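Local coordinates for protein CT_858 (Chlamydia trachomatis, PDB 3DPM) that probably cleaves proteins as a serine-type endopeptidase related to the S41 peptidases, at residues L356-L361 and R450-K455. Numbering follows the deposited sequence.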
ATOM      1  N   LEU A 356     -27.774   7.336  18.140  1.00 25.64           N
ATOM      2  CA  LEU A 356     -28.229   8.641  18.606  1.00 25.87           C
ATOM      3  C   LEU A 356     -29.564   9.013  18.011  1.00 27.02           C
ATOM      4  O   LEU A 356     -29.975  10.171  18.089  1.00 27.36           O
ATOM      5  CB  LEU A 356     -27.226   9.724  18.220  1.00 24.73           C
ATOM      6  CG  LEU A 356     -25.801   9.607  18.745  1.00 23.04           C
ATOM      7  CD1 LEU A 356     -24.941  10.656  18.054  1.00 20.42           C
ATOM      8  CD2 LEU A 356     -25.789   9.794  20.257  1.00 21.49           C
ATOM      9  N   THR A 357     -30.245   8.044  17.414  1.00 27.73           N
ATOM     10  CA  THR A 357     -31.537   8.318  16.803  1.00 28.15           C
ATOM     11  C   THR A 357     -32.488   7.115  16.875  1.00 30.18           C
ATOM     12  O   THR A 357     -32.048   5.968  16.971  1.00 31.27           O
ATOM     13  CB  THR A 357     -31.340   8.703  15.336  1.00 27.50           C
ATOM     14  OG1 THR A 357     -32.609   8.990  14.736  1.00 26.88           O
ATOM     15  CG2 THR A 357     -30.665   7.555  14.580  1.00 27.49           C
ATOM     16  N   ASP A 358     -33.792   7.375  16.854  1.00 30.67           N
ATOM     17  CA  ASP A 358     -34.749   6.279  16.874  1.00 31.55           C
ATOM     18  C   ASP A 358     -35.538   6.296  15.579  1.00 30.68           C
ATOM     19  O   ASP A 358     -36.468   5.515  15.400  1.00 31.26           O
ATOM     20  CB  ASP A 358     -35.685   6.352  18.090  1.00 33.06           C
ATOM     21  CG  ASP A 358     -36.352   7.697  18.245  1.00 35.20           C
ATOM     22  OD1 ASP A 358     -36.854   8.242  17.238  1.00 33.35           O
ATOM     23  OD2 ASP A 358     -36.383   8.201  19.391  1.00 38.62           O
ATOM     24  N   ARG A 359     -35.146   7.197  14.681  1.00 29.10           N
ATOM     25  CA  ARG A 359     -35.764   7.324  13.365  1.00 29.38           C
ATOM     26  C   ARG A 359     -34.623   7.373  12.351  1.00 28.86           C
ATOM     27  O   ARG A 359     -33.526   7.833  12.663  1.00 29.33           O
ATOM     28  CB  ARG A 359     -36.609   8.602  13.273  1.00 30.53           C
ATOM     29  CG  ARG A 359     -35.830   9.908  13.395  1.00 33.81           C
ATOM     30  CD  ARG A 359     -36.760  11.082  13.691  1.00 34.98           C
ATOM     31  NE  ARG A 359     -36.032  12.298  14.064  1.00 38.18           N
ATOM     32  CZ  ARG A 359     -35.578  13.204  13.203  1.00 39.16           C
ATOM     33  NH1 ARG A 359     -35.772  13.045  11.901  1.00 38.44           N
ATOM     34  NH2 ARG A 359     -34.930  14.275  13.646  1.00 39.59           N
ATOM     35  N   PRO A 360     -34.858   6.885  11.129  1.00 27.44           N
ATOM     36  CA  PRO A 360     -33.800   6.905  10.111  1.00 26.75           C
ATOM     37  C   PRO A 360     -33.344   8.313   9.691  1.00 24.97           C
ATOM     38  O   PRO A 360     -34.111   9.274   9.740  1.00 22.90           O
ATOM     39  CB  PRO A 360     -34.414   6.106   8.958  1.00 26.33           C
ATOM     40  CG  PRO A 360     -35.897   6.350   9.125  1.00 27.63           C
ATOM     41  CD  PRO A 360     -36.081   6.240  10.619  1.00 27.15           C
ATOM     42  N   LEU A 361     -32.086   8.419   9.284  1.00 23.86           N
ATOM     43  CA  LEU A 361     -31.518   9.696   8.860  1.00 24.79           C
ATOM     44  C   LEU A 361     -31.044   9.625   7.406  1.00 25.35           C
ATOM     45  O   LEU A 361     -30.416   8.647   7.003  1.00 26.37           O
ATOM     46  CB  LEU A 361     -30.326  10.058   9.753  1.00 23.06           C
ATOM     47  CG  LEU A 361     -30.460   9.938  11.274  1.00 22.09           C
ATOM     48  CD1 LEU A 361     -29.079  10.071  11.907  1.00 21.49           C
ATOM     49  CD2 LEU A 361     -31.409  10.999  11.808  1.00 21.48           C
ATOM     50  N   ARG A 450     -30.176  -2.191  19.480  1.00 40.10           N
ATOM     51  CA  ARG A 450     -30.176  -2.255  20.940  1.00 42.18           C
ATOM     52  C   ARG A 450     -30.216  -0.906  21.666  1.00 42.56           C
ATOM     53  O   ARG A 450     -31.001  -0.730  22.596  1.00 43.98           O
ATOM     54  CB  ARG A 450     -28.967  -3.075  21.428  1.00 43.84           C
ATOM     55  CG  ARG A 450     -28.785  -4.403  20.691  1.00 46.48           C
ATOM     56  CD  ARG A 450     -27.586  -5.201  21.187  1.00 47.43           C
ATOM     57  NE  ARG A 450     -27.265  -6.298  20.274  1.00 50.28           N
ATOM     58  CZ  ARG A 450     -26.572  -7.383  20.614  1.00 52.95           C
ATOM     59  NH1 ARG A 450     -26.120  -7.525  21.854  1.00 54.24           N
ATOM     60  NH2 ARG A 450     -26.331  -8.334  19.715  1.00 52.49           N
ATOM     61  N   VAL A 451     -29.391   0.052  21.253  1.00 42.21           N
ATOM     62  CA  VAL A 451     -29.382   1.347  21.930  1.00 40.65           C
ATOM     63  C   VAL A 451     -29.609   2.578  21.055  1.00 38.82           C
ATOM     64  O   VAL A 451     -28.967   2.758  20.021  1.00 38.35           O
ATOM     65  CB  VAL A 451     -28.069   1.522  22.749  1.00 42.37           C
ATOM     66  CG1 VAL A 451     -26.896   0.929  21.993  1.00 43.22           C
ATOM     67  CG2 VAL A 451     -27.822   2.999  23.051  1.00 43.23           C
ATOM     68  N   GLN A 452     -30.541   3.425  21.489  1.00 37.67           N
ATOM     69  CA  GLN A 452     -30.869   4.653  20.775  1.00 37.42           C
ATOM     70  C   GLN A 452     -31.206   5.780  21.748  1.00 37.70           C
ATOM     71  O   GLN A 452     -31.872   5.553  22.764  1.00 37.92           O
ATOM     72  CB  GLN A 452     -32.055   4.435  19.830  1.00 37.90           C
ATOM     73  CG  GLN A 452     -32.560   3.010  19.756  1.00 38.27           C
ATOM     74  CD  GLN A 452     -33.630   2.837  18.704  1.00 39.72           C
ATOM     75  OE1 GLN A 452     -34.565   3.630  18.619  1.00 40.18           O
ATOM     76  NE2 GLN A 452     -33.506   1.787  17.900  1.00 41.02           N
ATOM     77  N   TYR A 453     -30.734   6.988  21.431  1.00 37.58           N
ATOM     78  CA  TYR A 453     -30.980   8.178  22.251  1.00 36.34           C
ATOM     79  C   TYR A 453     -32.067   9.014  21.578  1.00 36.55           C
ATOM     80  O   TYR A 453     -31.871   9.537  20.481  1.00 36.92           O
ATOM     81  CB  TYR A 453     -29.707   9.009  22.378  1.00 34.93           C
ATOM     82  CG  TYR A 453     -29.811  10.120  23.389  1.00 33.74           C
ATOM     83  CD1 TYR A 453     -29.648   9.863  24.750  1.00 33.61           C
ATOM     84  CD2 TYR A 453     -30.095  11.427  22.992  1.00 34.00           C
ATOM     85  CE1 TYR A 453     -29.763  10.881  25.693  1.00 32.24           C
ATOM     86  CE2 TYR A 453     -30.214  12.456  23.929  1.00 32.76           C
ATOM     87  CZ  TYR A 453     -30.045  12.173  25.275  1.00 32.48           C
ATOM     88  OH  TYR A 453     -30.157  13.182  26.201  1.00 31.07           O
ATOM     89  N   SER A 454     -33.202   9.161  22.250  1.00 36.66           N
ATOM     90  CA  SER A 454     -34.336   9.882  21.687  1.00 36.72           C
ATOM     91  C   SER A 454     -34.428  11.370  22.015  1.00 36.31           C
ATOM     92  O   SER A 454     -34.914  12.157  21.203  1.00 36.84           O
ATOM     93  CB  SER A 454     -35.622   9.190  22.132  1.00 37.96           C
ATOM     94  OG  SER A 454     -35.453   7.782  22.110  1.00 39.35           O
ATOM     95  N   LYS A 455     -33.974  11.754  23.201  1.00 35.90           N
ATOM     96  CA  LYS A 455     -34.036  13.153  23.622  1.00 36.33           C
ATOM     97  C   LYS A 455     -33.189  14.077  22.746  1.00 36.53           C
ATOM     98  O   LYS A 455     -32.315  13.616  22.014  1.00 37.51           O
ATOM     99  CB  LYS A 455     -33.612  13.257  25.086  1.00 36.82           C
ATOM    100  CG  LYS A 455     -34.530  12.477  26.014  1.00 37.63           C
ATOM    101  CD  LYS A 455     -33.802  11.970  27.247  1.00 38.81           C
ATOM    102  CE  LYS A 455     -34.658  10.962  27.997  1.00 39.41           C
ATOM    103  NZ  LYS A 455     -33.896  10.256  29.063  1.00 40.29           N
TER
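L356 and Y453 meet through their backbones at the buried end of this contact, a worked example of two loops that pack closely without pairing as strands. Their CA atoms lie 4.6 Å apart, and CB of Y453 rests 4.1 Å from CA of L356. The carbonyl oxygens L356 O and Y453 O approach to 3.1 Å; both are acceptors, and the L356 oxygen is satisfied by the guanidinium of R481. With CG anti to the backbone N (chi1 -170°), the Y453 ring leads away from the 356-361 loop to F327, and its hydroxyl bonds to T331. L356 likewise turns inward, onto I324 and F472.

Where backbone meets backbone on this inner side, the solvent side relies on the side chains of Q452, S454 and D358. Q452 reaches across with CB 3.2 Å from T357 O, and its chain, extended beyond CG, brings OE1 to 3.0 Å from D358 CB, while NE2 is held by the carbonyl of H448. Beyond it, S454 OG donates a weak hydrogen bond of 2.9 Å to D358 OD2, the only one joining the two segments, between two exposed side chains.

Both segments lie within the S41 peptidase region, where the loop after helix 346-354 packs against the approach to strand 457-461, a parallel strand of the central mixed sheet in this ClpP/crotonase-like alpha/beta fold.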